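Local coordinates for penicillin binding protein 2X (Streptococcus thermophilus, PDB 5U47) that probably acts as a transpeptidase that cross-links glycan strands of septal peptidoglycan during cell division, and is a target of beta-lactam antibiotics, at residues E231-T236 with V562-E567; T424-N429 with V531-S536. The protein carries 1 engineered substitution. All coordinates share one frame; numbering follows the deposited sequence.

Contact 1. Residues E231-T236 with V562-E567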
ATOM      1  N   GLU A 231     -11.130 -11.315  -0.542  1.00 22.57           N
ATOM      2  CA  GLU A 231     -10.772 -12.070   0.682  1.00 23.14           C
ATOM      3  C   GLU A 231     -11.370 -13.480   0.638  1.00 23.78           C
ATOM      4  O   GLU A 231     -10.699 -14.458   0.931  1.00 24.63           O
ATOM      5  CB  GLU A 231     -11.233 -11.341   1.964  1.00 23.75           C
ATOM      6  CG  GLU A 231     -10.616  -9.954   2.217  1.00 24.16           C
ATOM      7  CD  GLU A 231      -9.168  -9.940   2.741  1.00 24.83           C
ATOM      8  OE1 GLU A 231      -8.744 -10.922   3.375  1.00 24.76           O
ATOM      9  OE2 GLU A 231      -8.456  -8.905   2.557  1.00 23.01           O
ATOM     10  N   THR A 232     -12.633 -13.570   0.261  1.00 24.21           N
ATOM     11  CA  THR A 232     -13.310 -14.853   0.140  1.00 25.22           C
ATOM     12  C   THR A 232     -12.631 -15.744  -0.896  1.00 25.23           C
ATOM     13  O   THR A 232     -12.355 -16.911  -0.620  1.00 26.53           O
ATOM     14  CB  THR A 232     -14.775 -14.655  -0.263  1.00 26.26           C
ATOM     15  OG1 THR A 232     -15.408 -13.783   0.673  1.00 27.05           O
ATOM     16  CG2 THR A 232     -15.510 -15.978  -0.344  1.00 27.95           C
ATOM     17  N   GLN A 233     -12.345 -15.206  -2.077  1.00 24.71           N
ATOM     18  CA  GLN A 233     -11.700 -16.016  -3.121  1.00 27.31           C
ATOM     19  C   GLN A 233     -10.271 -16.379  -2.789  1.00 26.72           C
ATOM     20  O   GLN A 233      -9.826 -17.452  -3.171  1.00 25.65           O
ATOM     21  CB  GLN A 233     -11.774 -15.354  -4.500  1.00 27.56           C
ATOM     22  CG  GLN A 233     -13.186 -15.124  -4.944  1.00 30.24           C
ATOM     23  CD  GLN A 233     -13.994 -16.400  -4.904  1.00 33.37           C
ATOM     24  OE1 GLN A 233     -14.987 -16.449  -4.226  1.00 36.30           O
ATOM     25  NE2 GLN A 233     -13.514 -17.470  -5.580  1.00 36.28           N
ATOM     26  N   MET A 234      -9.571 -15.503  -2.060  1.00 27.11           N
ATOM     27  CA  MET A 234      -8.214 -15.790  -1.652  1.00 27.94           C
ATOM     28  C   MET A 234      -8.197 -16.930  -0.628  1.00 27.53           C
ATOM     29  O   MET A 234      -7.291 -17.749  -0.649  1.00 27.56           O
ATOM     30  CB  MET A 234      -7.540 -14.554  -1.067  1.00 29.86           C
ATOM     31  CG  MET A 234      -6.051 -14.659  -1.074  1.00 34.19           C
ATOM     32  SD  MET A 234      -5.401 -14.673  -2.775  1.00 37.86           S
ATOM     33  CE  MET A 234      -3.700 -14.493  -2.292  1.00 38.63           C
ATOM     34  N   ASP A 235      -9.179 -16.967   0.273  1.00 26.86           N
ATOM     35  CA  ASP A 235      -9.269 -18.078   1.236  1.00 29.34           C
ATOM     36  C   ASP A 235      -9.429 -19.389   0.498  1.00 29.33           C
ATOM     37  O   ASP A 235      -8.791 -20.377   0.855  1.00 30.79           O
ATOM     38  CB  ASP A 235     -10.447 -17.934   2.203  1.00 31.17           C
ATOM     39  CG  ASP A 235     -10.250 -16.839   3.223  1.00 31.97           C
ATOM     40  OD1 ASP A 235      -9.102 -16.365   3.449  1.00 35.33           O
ATOM     41  OD2 ASP A 235     -11.266 -16.454   3.811  1.00 34.54           O
ATOM     42  N   THR A 236     -10.280 -19.403  -0.527  1.00 29.29           N
ATOM     43  CA  THR A 236     -10.472 -20.639  -1.303  1.00 29.76           C
ATOM     44  C   THR A 236      -9.181 -21.047  -2.021  1.00 30.09           C
ATOM     45  O   THR A 236      -8.849 -22.243  -2.110  1.00 28.60           O
ATOM     46  CB  THR A 236     -11.593 -20.493  -2.329  1.00 29.93           C
ATOM     47  OG1 THR A 236     -12.769 -20.042  -1.655  1.00 30.86           O
ATOM     48  CG2 THR A 236     -11.895 -21.850  -3.033  1.00 31.37           C
ATOM     49  N   VAL A 562      -8.493 -15.169  -9.891  1.00 26.32           N
ATOM     50  CA  VAL A 562      -8.518 -14.146 -10.923  1.00 26.41           C
ATOM     51  C   VAL A 562      -9.896 -13.971 -11.588  1.00 26.81           C
ATOM     52  O   VAL A 562     -10.426 -12.864 -11.611  1.00 26.86           O
ATOM     53  CB  VAL A 562      -7.445 -14.400 -12.006  1.00 25.52           C
ATOM     54  CG1 VAL A 562      -7.459 -13.296 -13.061  1.00 25.28           C
ATOM     55  CG2 VAL A 562      -6.070 -14.504 -11.370  1.00 25.19           C
ATOM     56  N   ASN A 563     -10.488 -15.057 -12.070  1.00 26.46           N
ATOM     57  CA  ASN A 563     -11.751 -14.967 -12.832  1.00 27.86           C
ATOM     58  C   ASN A 563     -12.895 -14.252 -12.112  1.00 26.82           C
ATOM     59  O   ASN A 563     -13.427 -13.280 -12.641  1.00 25.96           O
ATOM     60  CB  ASN A 563     -12.236 -16.367 -13.345  1.00 28.79           C
ATOM     61  CG  ASN A 563     -11.206 -17.074 -14.219  1.00 29.27           C
ATOM     62  OD1 ASN A 563     -10.023 -16.791 -14.141  1.00 29.75           O
ATOM     63  ND2 ASN A 563     -11.661 -18.014 -15.044  1.00 30.13           N
ATOM     64  N   PRO A 564     -13.283 -14.729 -10.917  1.00 27.04           N
ATOM     65  CA  PRO A 564     -14.426 -14.069 -10.281  1.00 27.81           C
ATOM     66  C   PRO A 564     -14.139 -12.640  -9.797  1.00 26.14           C
ATOM     67  O   PRO A 564     -15.037 -11.807  -9.799  1.00 26.10           O
ATOM     68  CB  PRO A 564     -14.799 -15.018  -9.144  1.00 29.19           C
ATOM     69  CG  PRO A 564     -13.591 -15.840  -8.888  1.00 28.67           C
ATOM     70  CD  PRO A 564     -12.785 -15.874 -10.130  1.00 27.62           C
ATOM     71  N   VAL A 565     -12.904 -12.354  -9.405  1.00 24.66           N
ATOM     72  CA  VAL A 565     -12.554 -11.013  -8.913  1.00 23.20           C
ATOM     73  C   VAL A 565     -12.575 -10.013 -10.055  1.00 23.43           C
ATOM     74  O   VAL A 565     -13.189  -8.952  -9.927  1.00 25.71           O
ATOM     75  CB  VAL A 565     -11.210 -11.025  -8.162  1.00 22.35           C
ATOM     76  CG1 VAL A 565     -10.771  -9.585  -7.791  1.00 21.01           C
ATOM     77  CG2 VAL A 565     -11.355 -11.887  -6.911  1.00 23.14           C
ATOM     78  N   LEU A 566     -11.950 -10.343 -11.184  1.00 23.81           N
ATOM     79  CA  LEU A 566     -12.011  -9.444 -12.348  1.00 24.48           C
ATOM     80  C   LEU A 566     -13.421  -9.297 -12.909  1.00 25.50           C
ATOM     81  O   LEU A 566     -13.772  -8.220 -13.398  1.00 25.12           O
ATOM     82  CB  LEU A 566     -11.038  -9.866 -13.455  1.00 25.03           C
ATOM     83  CG  LEU A 566      -9.581  -9.614 -13.129  1.00 24.64           C
ATOM     84  CD1 LEU A 566      -8.710 -10.042 -14.281  1.00 24.93           C
ATOM     85  CD2 LEU A 566      -9.334  -8.143 -12.797  1.00 25.37           C
ATOM     86  N   GLU A 567     -14.226 -10.361 -12.855  1.00 26.99           N
ATOM     87  CA  GLU A 567     -15.619 -10.268 -13.298  1.00 29.13           C
ATOM     88  C   GLU A 567     -16.399  -9.349 -12.350  1.00 29.13           C
ATOM     89  O   GLU A 567     -17.227  -8.551 -12.795  1.00 28.33           O
ATOM     90  CB  GLU A 567     -16.289 -11.645 -13.424  1.00 32.52           C
ATOM     91  CG  GLU A 567     -15.873 -12.367 -14.695  1.00 35.96           C
ATOM     92  CD  GLU A 567     -16.567 -13.692 -14.913  1.00 41.16           C
ATOM     93  OE1 GLU A 567     -17.146 -14.256 -13.952  1.00 45.01           O
ATOM     94  OE2 GLU A 567     -16.543 -14.164 -16.068  1.00 44.53           O
TER

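Contact 2. Residues T424-N429 with V531-S536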
ATOM      1  N   THR A 424       1.832  -1.139 -15.060  1.00 21.45           N
ATOM      2  CA  THR A 424       1.009  -0.026 -15.510  1.00 21.68           C
ATOM      3  C   THR A 424       1.447   0.502 -16.882  1.00 21.83           C
ATOM      4  O   THR A 424       0.608   0.988 -17.619  1.00 22.89           O
ATOM      5  CB  THR A 424       0.941   1.177 -14.520  1.00 21.36           C
ATOM      6  OG1 THR A 424       2.250   1.725 -14.323  1.00 21.85           O
ATOM      7  CG2 THR A 424       0.368   0.779 -13.221  1.00 21.66           C
ATOM      8  N   ALA A 425       2.744   0.427 -17.220  1.00 22.22           N
ATOM      9  CA  ALA A 425       3.213   0.922 -18.513  1.00 23.16           C
ATOM     10  C   ALA A 425       2.678   0.024 -19.632  1.00 24.81           C
ATOM     11  O   ALA A 425       2.358   0.479 -20.713  1.00 24.70           O
ATOM     12  CB  ALA A 425       4.726   0.985 -18.556  1.00 24.23           C
ATOM     13  N   ILE A 426       2.553  -1.263 -19.345  1.00 25.17           N
ATOM     14  CA  ILE A 426       2.014  -2.204 -20.309  1.00 25.15           C
ATOM     15  C   ILE A 426       0.524  -1.937 -20.530  1.00 26.40           C
ATOM     16  O   ILE A 426       0.070  -1.940 -21.672  1.00 25.72           O
ATOM     17  CB  ILE A 426       2.237  -3.642 -19.824  1.00 25.60           C
ATOM     18  CG1 ILE A 426       3.737  -3.921 -19.636  1.00 25.94           C
ATOM     19  CG2 ILE A 426       1.594  -4.653 -20.780  1.00 26.54           C
ATOM     20  CD1 ILE A 426       4.552  -3.916 -20.907  1.00 27.80           C
ATOM     21  N   SER A 427      -0.209  -1.696 -19.440  1.00 25.43           N
ATOM     22  CA  SER A 427      -1.655  -1.465 -19.456  1.00 28.78           C
ATOM     23  C   SER A 427      -2.088  -0.060 -19.868  1.00 30.62           C
ATOM     24  O   SER A 427      -3.256   0.147 -20.217  1.00 34.31           O
ATOM     25  CB  SER A 427      -2.254  -1.695 -18.050  1.00 28.06           C
ATOM     26  OG  SER A 427      -1.987  -0.570 -17.170  1.00 32.48           O
ATOM     27  N   ASN A 428      -1.169   0.898 -19.793  1.00 28.99           N
ATOM     28  CA  ASN A 428      -1.480   2.306 -20.069  1.00 28.02           C
ATOM     29  C   ASN A 428      -0.625   2.909 -21.217  1.00 27.79           C
ATOM     30  O   ASN A 428       0.061   3.925 -21.029  1.00 26.21           O
ATOM     31  CB  ASN A 428      -1.286   3.102 -18.758  1.00 25.33           C
ATOM     32  CG  ASN A 428      -1.660   4.567 -18.888  1.00 25.10           C
ATOM     33  OD1 ASN A 428      -2.711   4.895 -19.405  1.00 24.34           O
ATOM     34  ND2 ASN A 428      -0.787   5.461 -18.390  1.00 24.44           N
ATOM     35  N   ASN A 429      -0.667   2.266 -22.392  1.00 27.99           N
ATOM     36  CA  ASN A 429      -0.017   2.766 -23.613  1.00 28.82           C
ATOM     37  C   ASN A 429       1.470   3.141 -23.488  1.00 27.38           C
ATOM     38  O   ASN A 429       1.952   4.085 -24.130  1.00 28.26           O
ATOM     39  CB  ASN A 429      -0.832   3.959 -24.153  1.00 30.63           C
ATOM     40  CG  ASN A 429      -2.268   3.574 -24.480  1.00 33.53           C
ATOM     41  OD1 ASN A 429      -3.226   4.144 -23.938  1.00 35.89           O
ATOM     42  ND2 ASN A 429      -2.424   2.566 -25.307  1.00 32.28           N
ATOM     43  N   VAL A 531      -0.149 -12.402 -13.971  1.00 21.69           N
ATOM     44  CA  VAL A 531      -0.635 -11.047 -14.172  1.00 21.26           C
ATOM     45  C   VAL A 531      -1.713 -11.162 -15.232  1.00 21.83           C
ATOM     46  O   VAL A 531      -1.563 -11.958 -16.176  1.00 23.04           O
ATOM     47  CB  VAL A 531       0.441 -10.053 -14.610  1.00 21.87           C
ATOM     48  CG1 VAL A 531       1.117 -10.468 -15.923  1.00 23.66           C
ATOM     49  CG2 VAL A 531      -0.162  -8.660 -14.712  1.00 21.46           C
ATOM     50  N   ALA A 532      -2.807 -10.424 -15.047  1.00 21.28           N
ATOM     51  CA  ALA A 532      -3.932 -10.426 -15.971  1.00 21.56           C
ATOM     52  C   ALA A 532      -4.437  -8.994 -16.154  1.00 22.67           C
ATOM     53  O   ALA A 532      -4.455  -8.201 -15.196  1.00 21.15           O
ATOM     54  CB  ALA A 532      -5.040 -11.318 -15.438  1.00 21.46           C
ATOM     55  N   MET A 533      -4.803  -8.669 -17.392  1.00 23.70           N
ATOM     56  CA  MET A 533      -5.303  -7.363 -17.770  1.00 24.89           C
ATOM     57  C   MET A 533      -6.534  -7.550 -18.640  1.00 25.29           C
ATOM     58  O   MET A 533      -6.531  -8.332 -19.583  1.00 25.91           O
ATOM     59  CB  MET A 533      -4.235  -6.557 -18.527  1.00 26.73           C
ATOM     60  CG  MET A 533      -2.941  -6.385 -17.746  1.00 26.99           C
ATOM     61  SD  MET A 533      -1.699  -5.526 -18.695  1.00 31.27           S
ATOM     62  CE  MET A 533      -0.214  -5.703 -17.712  1.00 28.65           C
ATOM     63  N   VAL A 534      -7.594  -6.830 -18.311  1.00 24.67           N
ATOM     64  CA  VAL A 534      -8.837  -6.975 -19.017  1.00 25.42           C
ATOM     65  C   VAL A 534      -9.514  -5.614 -19.141  1.00 25.91           C
ATOM     66  O   VAL A 534      -9.372  -4.777 -18.231  1.00 24.24           O
ATOM     67  CB  VAL A 534      -9.750  -7.985 -18.268  1.00 25.55           C
ATOM     68  CG1 VAL A 534     -10.191  -7.437 -16.921  1.00 25.25           C
ATOM     69  CG2 VAL A 534     -10.961  -8.372 -19.098  1.00 26.67           C
ATOM     70  N   PRO A 535     -10.122  -5.307 -20.290  1.00 27.13           N
ATOM     71  CA  PRO A 535     -10.078  -6.110 -21.516  1.00 28.89           C
ATOM     72  C   PRO A 535      -8.680  -5.949 -22.105  1.00 30.29           C
ATOM     73  O   PRO A 535      -7.969  -5.020 -21.741  1.00 31.16           O
ATOM     74  CB  PRO A 535     -11.128  -5.470 -22.425  1.00 30.24           C
ATOM     75  CG  PRO A 535     -11.813  -4.431 -21.622  1.00 29.57           C
ATOM     76  CD  PRO A 535     -10.991  -4.132 -20.413  1.00 27.89           C
ATOM     77  N   SER A 536      -8.285  -6.835 -23.001  1.00 31.52           N
ATOM     78  CA  SER A 536      -6.919  -6.837 -23.499  1.00 32.03           C
ATOM     79  C   SER A 536      -6.480  -5.602 -24.287  1.00 33.74           C
ATOM     80  O   SER A 536      -5.414  -5.046 -24.040  1.00 32.69           O
ATOM     81  CB  SER A 536      -6.678  -8.097 -24.337  1.00 34.30           C
ATOM     82  OG  SER A 536      -5.370  -8.081 -24.877  1.00 37.03           O
TER

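Contact 1. Residues E231-T236 with V562-E567
In the helical layer that covers one face of the transpeptidase beta-sheet, Gln233 of helix 224-241 leans onto Pro564 and Val565 of helix 558-572. The backbones come nearest at Gln233 and Val565, whose CA atoms are 7.7 Å apart. The glutamine leaves its helix in the direction of the other one; with CG beside its backbone N (chi1 -60°) and a second bend in the same sense at chi2 (-54°), the chain folds so that its carboxamide comes alongside the proline ring. Ring atom CG of Pro564 approaches one face of that amide obliquely, 3.7 Å from Gln233 NE2, and CG of Gln233 lies 4.0 Å from the same proline CG. On the inner side the glutamine methylene reaches Val565, with Gln233 CG 4.2 Å from Val565 CG2.

An early and a late helix of the domain, lying side by side on one face of its central sheet, are a hallmark of the penicillin-binding protein and beta-lactamase fold. Here the later helix is kinked: Pro564 has no N-H to give to the turn before it, and Asn563 N makes no such bond either. The carbonyl that Pro564 would have engaged in a regular helix is Thr560 O, and it accepts a hydrogen bond from Gln233 NE2 instead, so a side chain of the neighbouring helix satisfies the interrupted turn. Regular bonding resumes immediately, with Leu566 N to Val562 O at 3.0 Å. Val565 is buried and also packs on Leu226, Phe229 and Leu230 of helix 224-241, whereas Gln233 and Pro564 remain partly exposed. On another side of the first helix, Glu231 and Asp235 both form salt bridges with Arg264 at the end of strand 258-264.

Contact 2. Residues T424-N429 with V531-S536
Met533, on strand 526-534 of the transpeptidase sheet, meets Ile426 and Ser427 in the last turn of helix 416-427. Its CG stands beside the backbone N (chi1 -57°) and the chain is fully extended beyond, carrying sulfur and methyl straight across to the helix. The terminal CE lands on the beta-branch of Ile426, 3.7 Å from CG2 and 3.8 Å from CB of that isoleucine, the two side chains crossing at about a right angle. In Ile426, CG2 is anti to the backbone N and meets the methionine, while the CG1 arm leads away; the residue also packs on Val299, Met300 and Ser303 of helix 297-308. One atom further back, Met533 SD lies 3.9 Å from Ser427 CB.

The serine OG stands between its backbone N and carbonyl carbon (chi1 77°) and bonds to Ala253 O, with Thr424 O also near, 3.1 Å from Ser427 OG; CB is left to meet the sulfur. Backbone bonds join Val531 to Lys505 and Met533 to Thr503 on the adjacent strand, where Lys505 begins a sequence consistent with the KSG motif of the active site. The direct contact of these side chains therefore rests on dispersion and fit, while Arg470 bridges Ile426 O and Ser536 O nearby.

Overall arrangement
From the N terminus, the chain runs through the N-terminal region before it reaches helix 224-241, then builds the strands and most of the helices of the transpeptidase fold, and helix 558-572 returns to close contact 1 across 325 intervening residues. Contact 2 lies wholly within that span, its own loop of 101 residues running from helix 416-427 to strand 526-534; the two loops therefore nest and do not cross. Their centres are about 19 Å apart, on opposite faces of the five-stranded antiparallel sheet. Strand 526-534 links them: Met533 points to helix 416-427, while Ala532 and Val534 meet Val562 and Leu566 of helix 558-572, completing a helix-sheet-helix sandwich.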